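Local coordinates for protein glycogen synthase (Cyanobacterium sp. CLg1, PDB 6GNF) that is a bacterial glycogen (starch) synthase with the two-domain GT-B fold, holding adenosine-5'-diphosphate and a glycan in its pockets, at residues 167-170 with 176-179; 196-201 with 256-261. All blocks are in the same frame, centred on the assembly; numbering follows the deposited sequence.

Interaction 1 (167-170 with 176-179); sequences FVCN and LLPL
The one flat group of this contact is the ring of Phe167, and Leu177 comes to its base at a slant, neither squarely over a face nor at an edge. Leu177 CD2 lies 3.9 Å from Phe167 CG and 3.8 Å from Phe167 CB, while the other branch only grazes the ring, with Leu177 CD1 4.2 Å from Phe167 CD1. The two side chains cross at about a right angle. Phe191 also meets the Phe167 ring, edge-to-face. Two residues further along the strand, Cys169 offers its sulphur to the same methyl: Cys169 SG is 3.7 Å from Leu177 CD2 and 3.8 Å from Leu177 CB. CD2 therefore bridges two side chains that leave the same face of the strand. Leu177 swings CG away from its own backbone N (chi1 -178°), which carries the isobutyl group from near the start of the helix over the strand. Cys169 turns SG to the side of its own backbone N, chi1 -51°, and the sulphur also brushes the ring of Pro178, whose CD is 4.2 Å from Cys169 SG. Everything that touches here is buried and apolar, so the contact rests on van der Waals packing. It is the strand-to-helix step of a beta-alpha-beta unit formed by strand 166-170, helix 177-186 and strand 195-200. Strand 166-170 runs parallel between strands 23-27 and 195-200, and Leu177 reaches both of these neighbours, at Val27 and Thr196. Pro178 shares Thr196 and also meets Asn264 of helix 257-264.

Interaction 2 (196-201 with 256-261); sequences TVMLLH and NWLKAG. With AC1 (4,6-dideoxy-4-{[(1S,4R,5S,6S)-4,5,6-trihydroxy-3-(hydroxymethyl)cyclohex-2-en-1-yl]amino}-alpha-D-glucopyranose), chain D.
This is buried helix-on-sheet packing in the N-terminal part of the protein: Met198 and Leu200 of strand 195-200 meet Leu258 and Gly261 in the opening turns of helix 257-264. The short axes approach to 10.2 Å and run 138° apart, nearer antiparallel than parallel. Leu258 serves two partners from the helix side, one with each branch. Leu258 CD1 lies 4.1 Å from Met198 CE, and Leu258 CD2 lies 3.9 Å from Leu200 CD1, where those two side chains cross at about a right angle. The Met198 chain turns sharply at chi2 (64°) and bends again at chi3; the hooked chain carries its sulphur past Gly261, with Met198 SD 4.2 Å from Gly261 CA and no side chain between. Asn256 caps the helix start: Asn256 OD1 accepts from Lys259 N at 3.0 Å, the N-H coming from above the amide plane. Just past Leu200, His201 lines the glycan pocket. The edge of its ring faces AC1, with His201 ND1 3.0 Å from AC1 O6B in a nearly straight bond (174°), and its NE2 is held by Asn170 OD1. Asp171, Asn303 and Glu434 are among the other residues that bind AC1. The chemistry is thus divided: apolar packing seats the helix on the sheet, while polar bonds at both ring nitrogens fix the rotation of His201 at the pocket.

How the interactions relate
From the N terminus, strand 166-170 leads through a short connection into helix 177-186, with five residues between the segments that interaction 1 brings together. The chain then returns through strand 195-200; 54 residues separate segments 196-201 and 256-261, so interaction 2 closes a much longer loop at helix 257-264. The two contacts lie in series, neither nested nor crossed, yet their centres are about 7 Å apart because strands 166-170 and 195-200 are neighbours in one sheet. Cys169 O to Leu199 N, at 2.8 Å, is a probable backbone hydrogen bond joining them. Together they tie two helices to adjacent strands of the N-terminal sheet.

Interaction 1 (167-170 with 176-179)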
loop_
_atom_site.group_PDB
_atom_site.type_symbol
_atom_site.label_atom_id
_atom_site.label_comp_id
_atom_site.label_asym_id
_atom_site.label_seq_id
_atom_site.Cartn_x
_atom_site.Cartn_y
_atom_site.Cartn_z
ATOM N N PHE A 167 7.814 -12.619 -13.309
ATOM C CA PHE A 167 7.750 -11.195 -13.023
ATOM C C PHE A 167 6.503 -10.893 -12.191
ATOM O O PHE A 167 5.388 -11.141 -12.637
ATOM C CB PHE A 167 7.688 -10.386 -14.321
ATOM C CG PHE A 167 8.966 -10.403 -15.116
ATOM C CD1 PHE A 167 9.997 -9.522 -14.819
ATOM C CD2 PHE A 167 9.136 -11.292 -16.169
ATOM C CE1 PHE A 167 11.171 -9.535 -15.548
ATOM C CE2 PHE A 167 10.304 -11.308 -16.899
ATOM C CZ PHE A 167 11.322 -10.424 -16.592
ATOM N N VAL A 168 6.692 -10.330 -11.000
ATOM C CA VAL A 168 5.571 -9.865 -10.184
ATOM C C VAL A 168 5.432 -8.352 -10.342
ATOM O O VAL A 168 6.284 -7.576 -9.893
ATOM C CB VAL A 168 5.752 -10.235 -8.702
ATOM C CG1 VAL A 168 4.545 -9.793 -7.888
ATOM C CG2 VAL A 168 5.937 -11.737 -8.548
ATOM N N CYS A 169 4.387 -7.950 -11.057
ATOM C CA CYS A 169 4.107 -6.551 -11.345
ATOM C C CYS A 169 3.173 -5.990 -10.283
ATOM O O CYS A 169 2.026 -6.416 -10.170
ATOM C CB CYS A 169 3.445 -6.443 -12.713
ATOM S SG CYS A 169 4.377 -7.336 -13.983
ATOM N N ASN A 170 3.676 -5.025 -9.524
ATOM C CA ASN A 170 2.919 -4.438 -8.438
ATOM C C ASN A 170 2.193 -3.189 -8.896
ATOM O O ASN A 170 2.810 -2.238 -9.349
ATOM C CB ASN A 170 3.852 -4.129 -7.269
ATOM C CG ASN A 170 4.370 -5.386 -6.618
ATOM O OD1 ASN A 170 3.725 -5.962 -5.751
ATOM N ND2 ASN A 170 5.542 -5.840 -7.052
ATOM N N LEU A 176 2.011 -2.477 -17.585
ATOM C CA LEU A 176 2.329 -2.674 -19.008
ATOM C C LEU A 176 3.442 -3.707 -19.240
ATOM O O LEU A 176 3.679 -4.132 -20.365
ATOM C CB LEU A 176 2.743 -1.363 -19.671
ATOM C CG LEU A 176 1.742 -0.214 -19.694
ATOM C CD1 LEU A 176 2.428 1.008 -20.284
ATOM C CD2 LEU A 176 0.497 -0.553 -20.484
ATOM N N LEU A 177 4.131 -4.121 -18.189
ATOM C CA LEU A 177 5.235 -5.076 -18.342
ATOM C C LEU A 177 4.852 -6.364 -19.104
ATOM O O LEU A 177 5.637 -6.864 -19.911
ATOM C CB LEU A 177 5.846 -5.414 -16.978
ATOM C CG LEU A 177 7.039 -6.373 -16.988
ATOM C CD1 LEU A 177 8.027 -6.015 -15.885
ATOM C CD2 LEU A 177 6.587 -7.823 -16.850
ATOM N N PRO A 178 3.659 -6.921 -18.839
ATOM C CA PRO A 178 3.246 -8.104 -19.598
ATOM C C PRO A 178 3.100 -7.852 -21.097
ATOM O O PRO A 178 3.375 -8.748 -21.895
ATOM C CB PRO A 178 1.895 -8.466 -18.984
ATOM C CG PRO A 178 1.939 -7.902 -17.609
ATOM C CD PRO A 178 2.724 -6.629 -17.738
ATOM N N LEU A 179 2.716 -6.638 -21.475
ATOM C CA LEU A 179 2.592 -6.295 -22.886
ATOM C C LEU A 179 3.971 -6.195 -23.521
ATOM O O LEU A 179 4.193 -6.720 -24.616
ATOM C CB LEU A 179 1.817 -4.989 -23.090
ATOM C CG LEU A 179 0.300 -5.077 -22.889
ATOM C CD1 LEU A 179 -0.068 -5.292 -21.433
ATOM C CD2 LEU A 179 -0.387 -3.828 -23.411
#

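Interaction 2 (196-201 with 256-261)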
loop_
_atom_site.group_PDB
_atom_site.type_symbol
_atom_site.label_atom_id
_atom_site.label_comp_id
_atom_site.label_asym_id
_atom_site.label_seq_id
_atom_site.Cartn_x
_atom_site.Cartn_y
_atom_site.Cartn_z
ATOM N N THR A 196 4.112 -13.843 -15.900
ATOM C CA THR A 196 3.829 -12.583 -15.235
ATOM C C THR A 196 2.669 -12.742 -14.274
ATOM O O THR A 196 1.673 -13.404 -14.582
ATOM C CB THR A 196 3.482 -11.461 -16.225
ATOM O OG1 THR A 196 2.341 -11.842 -16.984
ATOM C CG2 THR A 196 4.626 -11.215 -17.163
ATOM N N VAL A 197 2.806 -12.100 -13.123
ATOM C CA VAL A 197 1.759 -12.059 -12.132
ATOM C C VAL A 197 1.452 -10.597 -11.849
ATOM O O VAL A 197 2.349 -9.833 -11.500
ATOM C CB VAL A 197 2.190 -12.777 -10.841
ATOM C CG1 VAL A 197 1.189 -12.537 -9.719
ATOM C CG2 VAL A 197 2.342 -14.264 -11.100
ATOM N N MET A 198 0.180 -10.240 -11.974
ATOM C CA MET A 198 -0.286 -8.907 -11.668
ATOM C C MET A 198 -0.685 -8.926 -10.192
ATOM O O MET A 198 -1.607 -9.636 -9.807
ATOM C CB MET A 198 -1.482 -8.587 -12.570
ATOM C CG MET A 198 -1.798 -7.121 -12.753
ATOM S SD MET A 198 -0.454 -6.252 -13.593
ATOM C CE MET A 198 -0.204 -4.967 -12.360
ATOM N N LEU A 199 0.079 -8.239 -9.350
ATOM C CA LEU A 199 -0.253 -8.140 -7.932
ATOM C C LEU A 199 -0.876 -6.793 -7.663
ATOM O O LEU A 199 -0.205 -5.763 -7.709
ATOM C CB LEU A 199 0.975 -8.348 -7.051
ATOM C CG LEU A 199 0.740 -8.311 -5.533
ATOM C CD1 LEU A 199 -0.399 -9.236 -5.121
ATOM C CD2 LEU A 199 2.004 -8.681 -4.776
ATOM N N LEU A 200 -2.173 -6.813 -7.372
ATOM C CA LEU A 200 -2.947 -5.603 -7.184
ATOM C C LEU A 200 -2.978 -5.228 -5.711
ATOM O O LEU A 200 -3.349 -6.050 -4.867
ATOM C CB LEU A 200 -4.371 -5.823 -7.694
ATOM C CG LEU A 200 -5.380 -4.719 -7.375
ATOM C CD1 LEU A 200 -5.053 -3.454 -8.159
ATOM C CD2 LEU A 200 -6.799 -5.195 -7.663
ATOM N N HIS A 201 -2.555 -4.005 -5.400
ATOM C CA HIS A 201 -2.610 -3.496 -4.029
ATOM C C HIS A 201 -3.750 -2.519 -3.809
ATOM O O HIS A 201 -4.183 -2.361 -2.685
ATOM C CB HIS A 201 -1.297 -2.819 -3.644
ATOM C CG HIS A 201 -0.112 -3.723 -3.722
ATOM N ND1 HIS A 201 0.446 -4.307 -2.612
ATOM C CD2 HIS A 201 0.619 -4.150 -4.783
ATOM C CE1 HIS A 201 1.467 -5.055 -2.982
ATOM N NE2 HIS A 201 1.599 -4.971 -4.295
ATOM N N ASN A 256 -6.488 2.546 -20.089
ATOM C CA ASN A 256 -6.488 2.005 -18.738
ATOM C C ASN A 256 -5.433 0.912 -18.666
ATOM O O ASN A 256 -5.658 -0.206 -19.127
ATOM C CB ASN A 256 -7.871 1.443 -18.395
ATOM C CG ASN A 256 -8.001 1.027 -16.940
ATOM O OD1 ASN A 256 -7.147 0.328 -16.395
ATOM N ND2 ASN A 256 -9.079 1.450 -16.303
ATOM N N TRP A 257 -4.289 1.232 -18.060
ATOM C CA TRP A 257 -3.145 0.328 -18.022
ATOM C C TRP A 257 -3.442 -0.942 -17.241
ATOM O O TRP A 257 -3.063 -2.038 -17.653
ATOM C CB TRP A 257 -1.946 1.009 -17.366
ATOM C CG TRP A 257 -1.243 2.047 -18.171
ATOM C CD1 TRP A 257 -1.686 2.674 -19.292
ATOM C CD2 TRP A 257 0.043 2.601 -17.881
ATOM N NE1 TRP A 257 -0.741 3.577 -19.735
ATOM C CE2 TRP A 257 0.325 3.553 -18.874
ATOM C CE3 TRP A 257 0.982 2.382 -16.871
ATOM C CZ2 TRP A 257 1.511 4.280 -18.893
ATOM C CZ3 TRP A 257 2.164 3.115 -16.888
ATOM C CH2 TRP A 257 2.419 4.045 -17.897
ATOM N N LEU A 258 -4.109 -0.798 -16.099
ATOM C CA LEU A 258 -4.353 -1.934 -15.222
ATOM C C LEU A 258 -5.243 -2.959 -15.902
ATOM O O LEU A 258 -5.070 -4.153 -15.703
ATOM C CB LEU A 258 -5.007 -1.487 -13.918
ATOM C CG LEU A 258 -5.181 -2.579 -12.863
ATOM C CD1 LEU A 258 -3.840 -3.170 -12.479
ATOM C CD2 LEU A 258 -5.865 -1.998 -11.640
ATOM N N LYS A 259 -6.231 -2.474 -16.648
ATOM C CA LYS A 259 -7.082 -3.339 -17.462
ATOM C C LYS A 259 -6.237 -4.172 -18.417
ATOM O O LYS A 259 -6.376 -5.386 -18.455
ATOM C CB LYS A 259 -8.086 -2.508 -18.250
ATOM C CG LYS A 259 -8.936 -3.304 -19.233
ATOM C CD LYS A 259 -10.104 -2.471 -19.734
ATOM C CE LYS A 259 -10.836 -3.135 -20.892
ATOM N NZ LYS A 259 -10.027 -3.158 -22.142
ATOM N N ALA A 260 -5.357 -3.510 -19.168
ATOM C CA ALA A 260 -4.467 -4.201 -20.097
ATOM C C ALA A 260 -3.579 -5.208 -19.376
ATOM O O ALA A 260 -3.318 -6.292 -19.889
ATOM C CB ALA A 260 -3.612 -3.201 -20.867
ATOM N N GLY A 261 -3.106 -4.841 -18.188
ATOM C CA GLY A 261 -2.298 -5.732 -17.365
ATOM C C GLY A 261 -3.058 -6.975 -16.945
ATOM O O GLY A 261 -2.526 -8.097 -16.990
HETATM C C1 AC1 D . 0.339 3.709 -3.616
HETATM O O2 AC1 D . -0.157 2.096 -5.373
HETATM C C2 AC1 D . 0.069 2.242 -3.956
HETATM C C4A AC1 D . -2.690 -2.218 1.192
HETATM C C3 AC1 D . -1.112 1.683 -3.160
HETATM O O3 AC1 D . -1.160 0.275 -3.412
HETATM C C4 AC1 D . -0.975 1.976 -1.649
HETATM N N4A AC1 D . -2.082 1.455 -0.812
HETATM C C5 AC1 D . -0.815 3.497 -1.503
HETATM O O5 AC1 D . 0.364 3.923 -2.197
HETATM C C6 AC1 D . -0.682 3.952 -0.058
HETATM C C1B AC1 D . -2.511 0.056 -0.735
HETATM C C2B AC1 D . -3.759 -0.200 0.161
HETATM O O2B AC1 D . -4.380 0.991 0.634
HETATM C C3B AC1 D . -3.530 -0.997 1.425
HETATM O O3B AC1 D . -4.788 -1.441 1.931
HETATM O O4 AC1 D . -2.384 -2.749 2.486
HETATM C C5B AC1 D . -1.430 -1.866 0.445
HETATM C C7B AC1 D . -1.344 -0.827 -0.369
HETATM C C6B AC1 D . -0.241 -2.762 0.598
HETATM O O6B AC1 D . -0.646 -4.064 0.172
#